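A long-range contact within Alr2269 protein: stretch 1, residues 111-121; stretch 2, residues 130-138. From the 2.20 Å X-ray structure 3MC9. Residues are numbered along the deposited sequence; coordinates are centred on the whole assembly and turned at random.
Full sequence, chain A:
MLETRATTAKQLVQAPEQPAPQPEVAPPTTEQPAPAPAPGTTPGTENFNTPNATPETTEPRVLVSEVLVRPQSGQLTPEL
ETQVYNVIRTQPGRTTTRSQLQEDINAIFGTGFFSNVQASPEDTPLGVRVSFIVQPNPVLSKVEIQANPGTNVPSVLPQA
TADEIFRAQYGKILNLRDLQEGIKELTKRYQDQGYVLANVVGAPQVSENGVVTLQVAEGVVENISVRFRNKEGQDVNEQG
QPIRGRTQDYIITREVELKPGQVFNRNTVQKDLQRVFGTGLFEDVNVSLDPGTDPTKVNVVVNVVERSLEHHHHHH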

# COMPACT_ATOMS: atom_id res chain seq x y z
N THR A 111 -1.02 2.82 5.91
CA THR A 111 -2.28 3.46 5.55
C THR A 111 -2.91 2.83 4.30
O THR A 111 -4.11 2.91 4.11
CB THR A 111 -2.11 4.96 5.27
OG1 THR A 111 -1.38 5.16 4.04
CG2 THR A 111 -1.40 5.65 6.44
N GLY A 112 -2.08 2.25 3.43
CA GLY A 112 -2.58 1.57 2.25
C GLY A 112 -2.78 2.42 1.01
O GLY A 112 -3.10 1.88 -0.05
N PHE A 113 -2.61 3.74 1.11
CA PHE A 113 -2.88 4.60 -0.04
C PHE A 113 -1.71 4.81 -1.01
O PHE A 113 -1.91 5.40 -2.08
CB PHE A 113 -3.39 5.97 0.40
CG PHE A 113 -4.73 5.94 1.07
CD1 PHE A 113 -5.88 5.70 0.35
CD2 PHE A 113 -4.84 6.19 2.43
CE1 PHE A 113 -7.12 5.68 0.97
CE2 PHE A 113 -6.07 6.18 3.06
CZ PHE A 113 -7.22 5.93 2.33
N PHE A 114 -0.52 4.32 -0.68
CA PHE A 114 0.69 4.64 -1.47
C PHE A 114 1.42 3.45 -2.03
O PHE A 114 1.54 2.42 -1.37
CB PHE A 114 1.66 5.42 -0.59
CG PHE A 114 1.03 6.56 0.10
CD1 PHE A 114 0.83 7.77 -0.55
CD2 PHE A 114 0.57 6.41 1.40
CE1 PHE A 114 0.20 8.82 0.10
CE2 PHE A 114 -0.03 7.44 2.05
CZ PHE A 114 -0.23 8.65 1.41
N SER A 115 1.96 3.62 -3.24
CA SER A 115 2.74 2.57 -3.90
C SER A 115 4.24 2.70 -3.57
O SER A 115 4.98 1.72 -3.59
CB SER A 115 2.52 2.62 -5.42
OG SER A 115 2.62 3.95 -5.93
N ASN A 116 4.68 3.92 -3.25
CA ASN A 116 6.06 4.15 -2.85
C ASN A 116 6.16 5.23 -1.78
O ASN A 116 5.39 6.19 -1.78
CB ASN A 116 6.94 4.52 -4.06
CG ASN A 116 8.44 4.34 -3.78
OD1 ASN A 116 9.26 5.10 -4.29
ND2 ASN A 116 8.79 3.32 -2.98
N VAL A 117 7.11 5.04 -0.87
CA VAL A 117 7.35 5.93 0.24
C VAL A 117 8.85 5.93 0.56
O VAL A 117 9.46 4.87 0.69
CB VAL A 117 6.63 5.47 1.52
CG1 VAL A 117 6.87 6.47 2.65
CG2 VAL A 117 5.15 5.26 1.27
N GLN A 118 9.43 7.12 0.66
CA GLN A 118 10.79 7.24 1.16
C GLN A 118 10.96 8.48 2.03
O GLN A 118 10.17 9.41 1.95
CB GLN A 118 11.78 7.27 -0.00
CG GLN A 118 11.46 8.30 -1.07
CD GLN A 118 12.40 8.23 -2.27
OE1 GLN A 118 13.49 8.80 -2.26
NE2 GLN A 118 11.97 7.53 -3.31
N ALA A 119 12.00 8.46 2.84
CA ALA A 119 12.40 9.61 3.64
C ALA A 119 13.71 10.15 3.08
O ALA A 119 14.70 9.41 2.91
CB ALA A 119 12.57 9.22 5.07
N SER A 120 13.70 11.45 2.79
CA SER A 120 14.87 12.17 2.31
C SER A 120 15.27 13.25 3.35
O SER A 120 14.55 14.22 3.53
CB SER A 120 14.55 12.79 0.95
OG SER A 120 15.68 13.45 0.39
N PRO A 121 16.39 13.05 4.07
CA PRO A 121 16.85 14.03 5.07
C PRO A 121 17.92 15.03 4.59
O PRO A 121 18.90 14.64 3.95
CB PRO A 121 17.43 13.15 6.19
CG PRO A 121 17.84 11.88 5.54
CD PRO A 121 17.15 11.80 4.17
N VAL A 130 13.28 16.88 7.06
CA VAL A 130 12.94 15.51 6.63
C VAL A 130 11.80 15.58 5.62
O VAL A 130 10.71 16.06 5.95
CB VAL A 130 12.57 14.60 7.82
CG1 VAL A 130 12.11 13.22 7.34
CG2 VAL A 130 13.75 14.45 8.79
N SER A 131 12.07 15.13 4.40
CA SER A 131 11.05 15.04 3.37
C SER A 131 10.55 13.60 3.22
O SER A 131 11.33 12.68 2.98
CB SER A 131 11.59 15.57 2.04
OG SER A 131 11.69 16.99 2.09
N PHE A 132 9.25 13.42 3.41
CA PHE A 132 8.61 12.15 3.13
C PHE A 132 8.04 12.31 1.74
O PHE A 132 7.17 13.15 1.51
CB PHE A 132 7.52 11.82 4.14
CG PHE A 132 8.06 11.49 5.51
CD1 PHE A 132 8.66 10.26 5.76
CD2 PHE A 132 7.99 12.42 6.54
CE1 PHE A 132 9.18 9.96 7.01
CE2 PHE A 132 8.51 12.13 7.79
CZ PHE A 132 9.11 10.90 8.03
N ILE A 133 8.57 11.52 0.81
CA ILE A 133 8.16 11.60 -0.58
C ILE A 133 7.32 10.37 -0.87
O ILE A 133 7.77 9.24 -0.71
CB ILE A 133 9.38 11.72 -1.53
CG1 ILE A 133 10.16 12.99 -1.17
CG2 ILE A 133 8.92 11.77 -3.00
CD1 ILE A 133 11.65 12.87 -1.38
N VAL A 134 6.08 10.61 -1.26
CA VAL A 134 5.11 9.54 -1.36
C VAL A 134 4.48 9.56 -2.75
O VAL A 134 4.33 10.62 -3.36
CB VAL A 134 4.03 9.66 -0.28
CG1 VAL A 134 4.67 9.73 1.12
CG2 VAL A 134 3.14 10.87 -0.52
N GLN A 135 4.12 8.38 -3.25
CA GLN A 135 3.49 8.23 -4.55
C GLN A 135 2.13 7.61 -4.30
O GLN A 135 2.04 6.43 -3.96
CB GLN A 135 4.33 7.33 -5.46
CG GLN A 135 3.80 7.18 -6.89
CD GLN A 135 3.35 8.49 -7.53
OE1 GLN A 135 2.17 8.64 -7.86
NE2 GLN A 135 4.27 9.43 -7.73
N PRO A 136 1.07 8.42 -4.40
CA PRO A 136 -0.26 7.87 -4.19
C PRO A 136 -0.56 6.72 -5.15
O PRO A 136 -0.09 6.71 -6.29
CB PRO A 136 -1.19 9.06 -4.48
CG PRO A 136 -0.35 10.27 -4.32
CD PRO A 136 1.04 9.87 -4.66
N ASN A 137 -1.32 5.74 -4.67
CA ASN A 137 -1.79 4.65 -5.53
C ASN A 137 -2.64 5.22 -6.66
O ASN A 137 -3.27 6.27 -6.48
CB ASN A 137 -2.64 3.66 -4.74
CG ASN A 137 -1.83 2.69 -3.90
OD1 ASN A 137 -0.75 2.24 -4.30
ND2 ASN A 137 -2.36 2.34 -2.75
N PRO A 138 -2.69 4.54 -7.81
CA PRO A 138 -3.61 4.99 -8.84
C PRO A 138 -5.04 4.63 -8.48
O PRO A 138 -5.27 3.86 -7.53
CB PRO A 138 -3.17 4.19 -10.06
CG PRO A 138 -2.72 2.90 -9.48
CD PRO A 138 -2.10 3.24 -8.14
O HOH W 1 0.92 4.77 -7.69
O HOH W 2 8.79 7.64 -3.03
O HOH W 3 14.26 17.24 3.18

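Two antiparallel strands pair through a backbone ladder. Gln118 and Ile133 exchange two hydrogen bonds (Gln118 N to Ile133 O, 3.0 Å; Ile133 N to Gln118 O, 2.9 Å), as do Ser120 and Ser131. Near Ser115 the chain turns a corner and a bulge shifts the register by one, yet the ladder continues: Ser115 N donates to Gln135 O (2.9 Å) and Asn137 N to Phe113 O (2.7 Å). Buried Asn137, chi1 m, turns its end nearer the first stretch; ND2 lies 2.8 Å from Gly112 O, at an angle too poor for a hydrogen bond, and is satisfied elsewhere in the structure.

Alternation sorts the side chains. Val117, Ala119, Phe132 and Val134 share one face, largely buried and apolar. Phe132, with chi1 m, brings CE1 to 4.0 Å from Ala119 CB, so the ring lies against the methyl of Ala119. Val134, also m, sets CG1 4.2 Å from CG1 of Val117, which is t, while CG2 of Val134 lies 3.6 Å from Phe114 CE1. Beta-branched valines suit such extended backbone.

Asn116, Gln118, Ser120, Ser131, Ile133 and Gln135 occupy the more exposed face, mostly polar. Ile133, chi1 m but chi2 between wells at 147°, packs CD1 3.7 Å from Ser120 CB. Ser115, chi1 p, holds OG 2.6 Å from a water that in turn lies 2.6 Å from Pro136 O and donates to it.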